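Local coordinates for MAU2 chromatid cohesion factor homolog (Saccharomyces cerevisiae, PDB 4XDN), which forms a complex with Scc2 that is required for cohesin to associate with chromosomes, and so takes part in sister chromatid cohesion, at residues Y150-M164 and A176-L190. Numbering follows the deposited sequence.
Sequences YKIALRNCNELVQYM and ASVFQYVGVMLCIKL
Tyr150 meets three residues of the segment 176-190 at once. CB of Lys189 lies over one face of its ring, a CH-pi contact 3.7 Å from the centroid and 16° off the normal, and the aliphatic chain of that lysine then runs on past the phenol oxygen. At the base of the same side chain, Tyr150 CB packs on Leu190 CD2 at 3.6 Å, while Tyr150 CD1 touches Leu186 CD2. The hydroxyl is hydrogen-bonded to Asp145, which helps fix the ring. Replacing this tyrosine by alanine would strip away the ring and is likely to leave Lys189 CB and Leu186 CD2 beside a gap and Asp145 without its phenol partner. Helices 147-165 and 170-189 form an antiparallel hairpin, their local axes 9.1 Å apart at 158°, within the largely helical array from which this cohesin loading factor is built. Packing between them is knobs-into-holes: Leu186 fits among Tyr150, Ala153, Leu154 and Cys157. With CG swung anti to the carbonyl carbon (chi1 -66°), its two methyls divide the hole, CD1 lying 3.5 Å from Leu154 N and CD2 nearer the tyrosine. Leu190 packs at the end of the pair away from the turn, its CD1 3.8 Å from Leu154 CD2 and its other methyl reaching Lys151 CG. Toward the turn, Phe179 is the knob, with Leu160 CD2 centred above its ring, 3.7 Å from the centroid, and Met164 SD approaching obliquely in a Met-aromatic contact.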
loop_
_atom_site.group_PDB
_atom_site.type_symbol
_atom_site.label_atom_id
_atom_site.label_comp_id
_atom_site.label_asym_id
_atom_site.label_seq_id
_atom_site.Cartn_x
_atom_site.Cartn_y
_atom_site.Cartn_z
ATOM N N TYR A 150 -2.329 -20.774 -8.300
ATOM C CA TYR A 150 -3.319 -20.112 -7.458
ATOM C C TYR A 150 -4.717 -20.648 -7.751
ATOM O O TYR A 150 -5.530 -20.809 -6.841
ATOM C CB TYR A 150 -3.292 -18.596 -7.672
ATOM C CG TYR A 150 -2.250 -17.846 -6.866
ATOM C CD1 TYR A 150 -2.020 -18.143 -5.529
ATOM C CD2 TYR A 150 -1.506 -16.827 -7.446
ATOM C CE1 TYR A 150 -1.072 -17.452 -4.795
ATOM C CE2 TYR A 150 -0.561 -16.130 -6.722
ATOM C CZ TYR A 150 -0.345 -16.445 -5.398
ATOM O OH TYR A 150 0.597 -15.748 -4.679
ATOM N N LYS A 151 -4.992 -20.920 -9.023
ATOM C CA LYS A 151 -6.298 -21.434 -9.430
ATOM C C LYS A 151 -6.507 -22.860 -8.924
ATOM O O LYS A 151 -7.598 -23.216 -8.479
ATOM C CB LYS A 151 -6.442 -21.387 -10.953
ATOM C CG LYS A 151 -6.534 -19.976 -11.511
ATOM C CD LYS A 151 -6.616 -19.970 -13.028
ATOM C CE LYS A 151 -6.722 -18.552 -13.570
ATOM N NZ LYS A 151 -6.767 -18.519 -15.060
ATOM N N ILE A 152 -5.456 -23.669 -8.994
ATOM C CA ILE A 152 -5.503 -25.028 -8.471
ATOM C C ILE A 152 -5.739 -24.989 -6.966
ATOM O O ILE A 152 -6.570 -25.728 -6.438
ATOM C CB ILE A 152 -4.200 -25.797 -8.782
ATOM C CG1 ILE A 152 -4.060 -25.997 -10.295
ATOM C CG2 ILE A 152 -4.176 -27.150 -8.068
ATOM C CD1 ILE A 152 -2.715 -26.544 -10.731
ATOM N N ALA A 153 -5.008 -24.113 -6.282
ATOM C CA ALA A 153 -5.116 -23.988 -4.835
ATOM C C ALA A 153 -6.517 -23.549 -4.424
ATOM O O ALA A 153 -7.106 -24.120 -3.506
ATOM C CB ALA A 153 -4.079 -23.007 -4.312
ATOM N N LEU A 154 -7.049 -22.538 -5.105
ATOM C CA LEU A 154 -8.374 -22.015 -4.784
ATOM C C LEU A 154 -9.452 -23.066 -5.023
ATOM O O LEU A 154 -10.388 -23.200 -4.235
ATOM C CB LEU A 154 -8.676 -20.761 -5.609
ATOM C CG LEU A 154 -10.079 -20.171 -5.425
ATOM C CD1 LEU A 154 -10.330 -19.803 -3.967
ATOM C CD2 LEU A 154 -10.272 -18.963 -6.323
ATOM N N ARG A 155 -9.314 -23.803 -6.120
ATOM C CA ARG A 155 -10.251 -24.870 -6.452
ATOM C C ARG A 155 -10.252 -25.940 -5.364
ATOM O O ARG A 155 -11.307 -26.318 -4.857
ATOM C CB ARG A 155 -9.895 -25.486 -7.809
ATOM C CG ARG A 155 -10.827 -26.599 -8.262
ATOM C CD ARG A 155 -10.474 -27.100 -9.659
ATOM N NE ARG A 155 -10.503 -26.023 -10.651
ATOM C CZ ARG A 155 -9.470 -25.610 -11.386
ATOM N NH1 ARG A 155 -8.277 -26.180 -11.283
ATOM N NH2 ARG A 155 -9.643 -24.616 -12.249
ATOM N N ASN A 156 -9.061 -26.414 -5.003
ATOM C CA ASN A 156 -8.923 -27.457 -3.990
ATOM C C ASN A 156 -9.294 -26.955 -2.603
ATOM O O ASN A 156 -9.815 -27.708 -1.779
ATOM C CB ASN A 156 -7.493 -27.999 -3.966
ATOM C CG ASN A 156 -7.107 -28.683 -5.259
ATOM O OD1 ASN A 156 -7.963 -29.022 -6.075
ATOM N ND2 ASN A 156 -5.809 -28.895 -5.451
ATOM N N CYS A 157 -9.020 -25.682 -2.348
ATOM C CA CYS A 157 -9.324 -25.089 -1.054
ATOM C C CYS A 157 -10.834 -25.034 -0.822
ATOM O O CYS A 157 -11.312 -25.387 0.256
ATOM C CB CYS A 157 -8.720 -23.691 -0.949
ATOM S SG CYS A 157 -8.891 -22.957 0.681
ATOM N N ASN A 158 -11.579 -24.594 -1.833
ATOM C CA ASN A 158 -13.035 -24.556 -1.737
ATOM C C ASN A 158 -13.606 -25.956 -1.552
ATOM O O ASN A 158 -14.575 -26.147 -0.817
ATOM C CB ASN A 158 -13.646 -23.902 -2.981
ATOM C CG ASN A 158 -13.361 -22.415 -3.060
ATOM O OD1 ASN A 158 -13.142 -21.756 -2.045
ATOM N ND2 ASN A 158 -13.366 -21.876 -4.273
ATOM N N GLU A 159 -13.000 -26.932 -2.219
ATOM C CA GLU A 159 -13.410 -28.323 -2.084
ATOM C C GLU A 159 -13.211 -28.791 -0.647
ATOM O O GLU A 159 -14.058 -29.482 -0.081
ATOM C CB GLU A 159 -12.620 -29.211 -3.046
ATOM C CG GLU A 159 -13.068 -30.664 -3.065
ATOM C CD GLU A 159 -12.130 -31.553 -3.859
ATOM O OE1 GLU A 159 -11.331 -31.016 -4.658
ATOM O OE2 GLU A 159 -12.187 -32.787 -3.680
ATOM N N LEU A 160 -12.083 -28.400 -0.063
ATOM C CA LEU A 160 -11.748 -28.777 1.303
ATOM C C LEU A 160 -12.737 -28.176 2.302
ATOM O O LEU A 160 -13.217 -28.868 3.202
ATOM C CB LEU A 160 -10.322 -28.328 1.634
ATOM C CG LEU A 160 -9.755 -28.784 2.979
ATOM C CD1 LEU A 160 -9.492 -30.281 2.980
ATOM C CD2 LEU A 160 -8.484 -28.014 3.317
ATOM N N VAL A 161 -13.036 -26.891 2.136
ATOM C CA VAL A 161 -13.962 -26.186 3.021
ATOM C C VAL A 161 -15.351 -26.810 2.965
ATOM O O VAL A 161 -15.984 -27.020 3.998
ATOM C CB VAL A 161 -14.058 -24.682 2.652
ATOM C CG1 VAL A 161 -15.209 -24.000 3.395
ATOM C CG2 VAL A 161 -12.744 -23.978 2.960
ATOM N N GLN A 162 -15.819 -27.094 1.754
ATOM C CA GLN A 162 -17.126 -27.709 1.554
ATOM C C GLN A 162 -17.228 -29.027 2.310
ATOM O O GLN A 162 -18.266 -29.345 2.891
ATOM C CB GLN A 162 -17.380 -27.936 0.060
ATOM C CG GLN A 162 -18.643 -28.732 -0.268
ATOM C CD GLN A 162 -19.917 -27.989 0.084
ATOM O OE1 GLN A 162 -20.364 -27.995 1.232
ATOM N NE2 GLN A 162 -20.514 -27.348 -0.912
ATOM N N TYR A 163 -16.143 -29.791 2.298
ATOM C CA TYR A 163 -16.128 -31.100 2.937
ATOM C C TYR A 163 -16.142 -30.964 4.456
ATOM O O TYR A 163 -16.788 -31.744 5.151
ATOM C CB TYR A 163 -14.904 -31.902 2.469
ATOM C CG TYR A 163 -14.165 -32.642 3.561
ATOM C CD1 TYR A 163 -14.691 -33.792 4.132
ATOM C CD2 TYR A 163 -12.927 -32.200 4.003
ATOM C CE1 TYR A 163 -14.010 -34.471 5.127
ATOM C CE2 TYR A 163 -12.239 -32.869 4.997
ATOM C CZ TYR A 163 -12.784 -34.005 5.555
ATOM O OH TYR A 163 -12.098 -34.673 6.541
ATOM N N MET A 164 -15.451 -29.953 4.969
ATOM C CA MET A 164 -15.281 -29.806 6.410
ATOM C C MET A 164 -16.485 -29.184 7.109
ATOM O O MET A 164 -16.790 -29.540 8.248
ATOM C CB MET A 164 -14.038 -28.974 6.698
ATOM C CG MET A 164 -12.762 -29.677 6.300
ATOM S SD MET A 164 -11.339 -28.588 6.249
ATOM C CE MET A 164 -11.433 -27.872 7.871
ATOM N N ALA A 176 -12.286 -25.227 9.170
ATOM C CA ALA A 176 -12.945 -24.814 7.935
ATOM C C ALA A 176 -12.901 -23.298 7.793
ATOM O O ALA A 176 -12.806 -22.769 6.689
ATOM C CB ALA A 176 -14.383 -25.310 7.904
ATOM N N SER A 177 -12.962 -22.607 8.924
ATOM C CA SER A 177 -12.884 -21.153 8.948
ATOM C C SER A 177 -11.493 -20.668 8.541
ATOM O O SER A 177 -11.355 -19.687 7.808
ATOM C CB SER A 177 -13.238 -20.636 10.343
ATOM O OG SER A 177 -13.234 -19.222 10.398
ATOM N N VAL A 178 -10.465 -21.362 9.019
ATOM C CA VAL A 178 -9.091 -21.044 8.656
ATOM C C VAL A 178 -8.900 -21.169 7.147
ATOM O O VAL A 178 -8.266 -20.322 6.525
ATOM C CB VAL A 178 -8.087 -21.964 9.397
ATOM C CG1 VAL A 178 -6.660 -21.806 8.861
ATOM C CG2 VAL A 178 -8.116 -21.680 10.890
ATOM N N PHE A 179 -9.460 -22.216 6.555
ATOM C CA PHE A 179 -9.249 -22.457 5.134
ATOM C C PHE A 179 -10.184 -21.624 4.262
ATOM O O PHE A 179 -9.905 -21.406 3.083
ATOM C CB PHE A 179 -9.394 -23.946 4.830
ATOM C CG PHE A 179 -8.191 -24.743 5.238
ATOM C CD1 PHE A 179 -7.049 -24.735 4.456
ATOM C CD2 PHE A 179 -8.186 -25.468 6.416
ATOM C CE1 PHE A 179 -5.929 -25.450 4.831
ATOM C CE2 PHE A 179 -7.069 -26.187 6.795
ATOM C CZ PHE A 179 -5.939 -26.176 6.001
ATOM N N GLN A 180 -11.277 -21.140 4.838
ATOM C CA GLN A 180 -12.078 -20.128 4.167
ATOM C C GLN A 180 -11.222 -18.879 4.000
ATOM O O GLN A 180 -11.232 -18.244 2.950
ATOM C CB GLN A 180 -13.349 -19.811 4.951
ATOM C CG GLN A 180 -14.497 -20.772 4.692
ATOM C CD GLN A 180 -15.774 -20.351 5.393
ATOM O OE1 GLN A 180 -16.003 -20.698 6.552
ATOM N NE2 GLN A 180 -16.612 -19.594 4.692
ATOM N N TYR A 181 -10.472 -18.551 5.047
ATOM C CA TYR A 181 -9.571 -17.406 5.032
ATOM C C TYR A 181 -8.440 -17.608 4.028
ATOM O O TYR A 181 -8.016 -16.660 3.370
ATOM C CB TYR A 181 -9.009 -17.161 6.434
ATOM C CG TYR A 181 -7.686 -16.433 6.456
ATOM C CD1 TYR A 181 -7.630 -15.051 6.334
ATOM C CD2 TYR A 181 -6.493 -17.125 6.614
ATOM C CE1 TYR A 181 -6.424 -14.380 6.359
ATOM C CE2 TYR A 181 -5.284 -16.468 6.640
ATOM C CZ TYR A 181 -5.253 -15.094 6.511
ATOM O OH TYR A 181 -4.044 -14.436 6.541
ATOM N N VAL A 182 -7.954 -18.840 3.913
ATOM C CA VAL A 182 -6.939 -19.167 2.917
ATOM C C VAL A 182 -7.501 -18.926 1.524
ATOM O O VAL A 182 -6.836 -18.344 0.671
ATOM C CB VAL A 182 -6.460 -20.631 3.044
ATOM C CG1 VAL A 182 -5.592 -21.037 1.848
ATOM C CG2 VAL A 182 -5.696 -20.826 4.342
ATOM N N GLY A 183 -8.733 -19.373 1.307
ATOM C CA GLY A 183 -9.410 -19.169 0.039
ATOM C C GLY A 183 -9.503 -17.701 -0.334
ATOM O O GLY A 183 -9.234 -17.328 -1.474
ATOM N N VAL A 184 -9.886 -16.871 0.631
ATOM C CA VAL A 184 -9.959 -15.428 0.426
ATOM C C VAL A 184 -8.612 -14.891 -0.046
ATOM O O VAL A 184 -8.544 -14.129 -1.013
ATOM C CB VAL A 184 -10.383 -14.689 1.721
ATOM C CG1 VAL A 184 -10.307 -13.165 1.548
ATOM C CG2 VAL A 184 -11.789 -15.092 2.125
ATOM N N MET A 185 -7.545 -15.288 0.640
ATOM C CA MET A 185 -6.211 -14.813 0.298
ATOM C C MET A 185 -5.825 -15.243 -1.112
ATOM O O MET A 185 -5.101 -14.527 -1.804
ATOM C CB MET A 185 -5.178 -15.324 1.308
ATOM C CG MET A 185 -5.295 -14.706 2.700
ATOM S SD MET A 185 -5.524 -12.914 2.657
ATOM C CE MET A 185 -4.519 -12.390 4.033
ATOM N N LEU A 186 -6.318 -16.402 -1.537
ATOM C CA LEU A 186 -6.059 -16.887 -2.888
ATOM C C LEU A 186 -6.856 -16.077 -3.907
ATOM O O LEU A 186 -6.385 -15.827 -5.017
ATOM C CB LEU A 186 -6.401 -18.375 -3.006
ATOM C CG LEU A 186 -5.528 -19.339 -2.196
ATOM C CD1 LEU A 186 -6.098 -20.748 -2.244
ATOM C CD2 LEU A 186 -4.095 -19.332 -2.698
ATOM N N CYS A 187 -8.062 -15.664 -3.532
ATOM C CA CYS A 187 -8.877 -14.827 -4.404
ATOM C C CYS A 187 -8.219 -13.464 -4.602
ATOM O O CYS A 187 -8.214 -12.929 -5.708
ATOM C CB CYS A 187 -10.289 -14.655 -3.837
ATOM S SG CYS A 187 -11.362 -16.087 -4.049
ATOM N N ILE A 188 -7.665 -12.907 -3.529
ATOM C CA ILE A 188 -6.983 -11.616 -3.608
ATOM C C ILE A 188 -5.835 -11.680 -4.611
ATOM O O ILE A 188 -5.706 -10.810 -5.471
ATOM C CB ILE A 188 -6.441 -11.169 -2.231
ATOM C CG1 ILE A 188 -7.605 -10.862 -1.285
ATOM C CG2 ILE A 188 -5.554 -9.929 -2.373
ATOM C CD1 ILE A 188 -7.190 -10.581 0.148
ATOM N N LYS A 189 -5.011 -12.717 -4.499
ATOM C CA LYS A 189 -3.873 -12.895 -5.395
ATOM C C LYS A 189 -4.317 -13.074 -6.845
ATOM O O LYS A 189 -3.607 -12.677 -7.770
ATOM C CB LYS A 189 -3.032 -14.096 -4.954
ATOM C CG LYS A 189 -2.260 -13.878 -3.657
ATOM C CD LYS A 189 -1.261 -12.739 -3.792
ATOM C CE LYS A 189 -0.299 -12.695 -2.616
ATOM N NZ LYS A 189 0.720 -11.623 -2.781
ATOM N N LEU A 190 -5.489 -13.670 -7.038
ATOM C CA LEU A 190 -6.035 -13.869 -8.376
ATOM C C LEU A 190 -6.809 -12.643 -8.856
ATOM O O LEU A 190 -7.311 -12.619 -9.980
ATOM C CB LEU A 190 -6.939 -15.102 -8.402
ATOM C CG LEU A 190 -6.217 -16.451 -8.405
ATOM C CD1 LEU A 190 -7.197 -17.579 -8.122
ATOM C CD2 LEU A 190 -5.513 -16.685 -9.735
#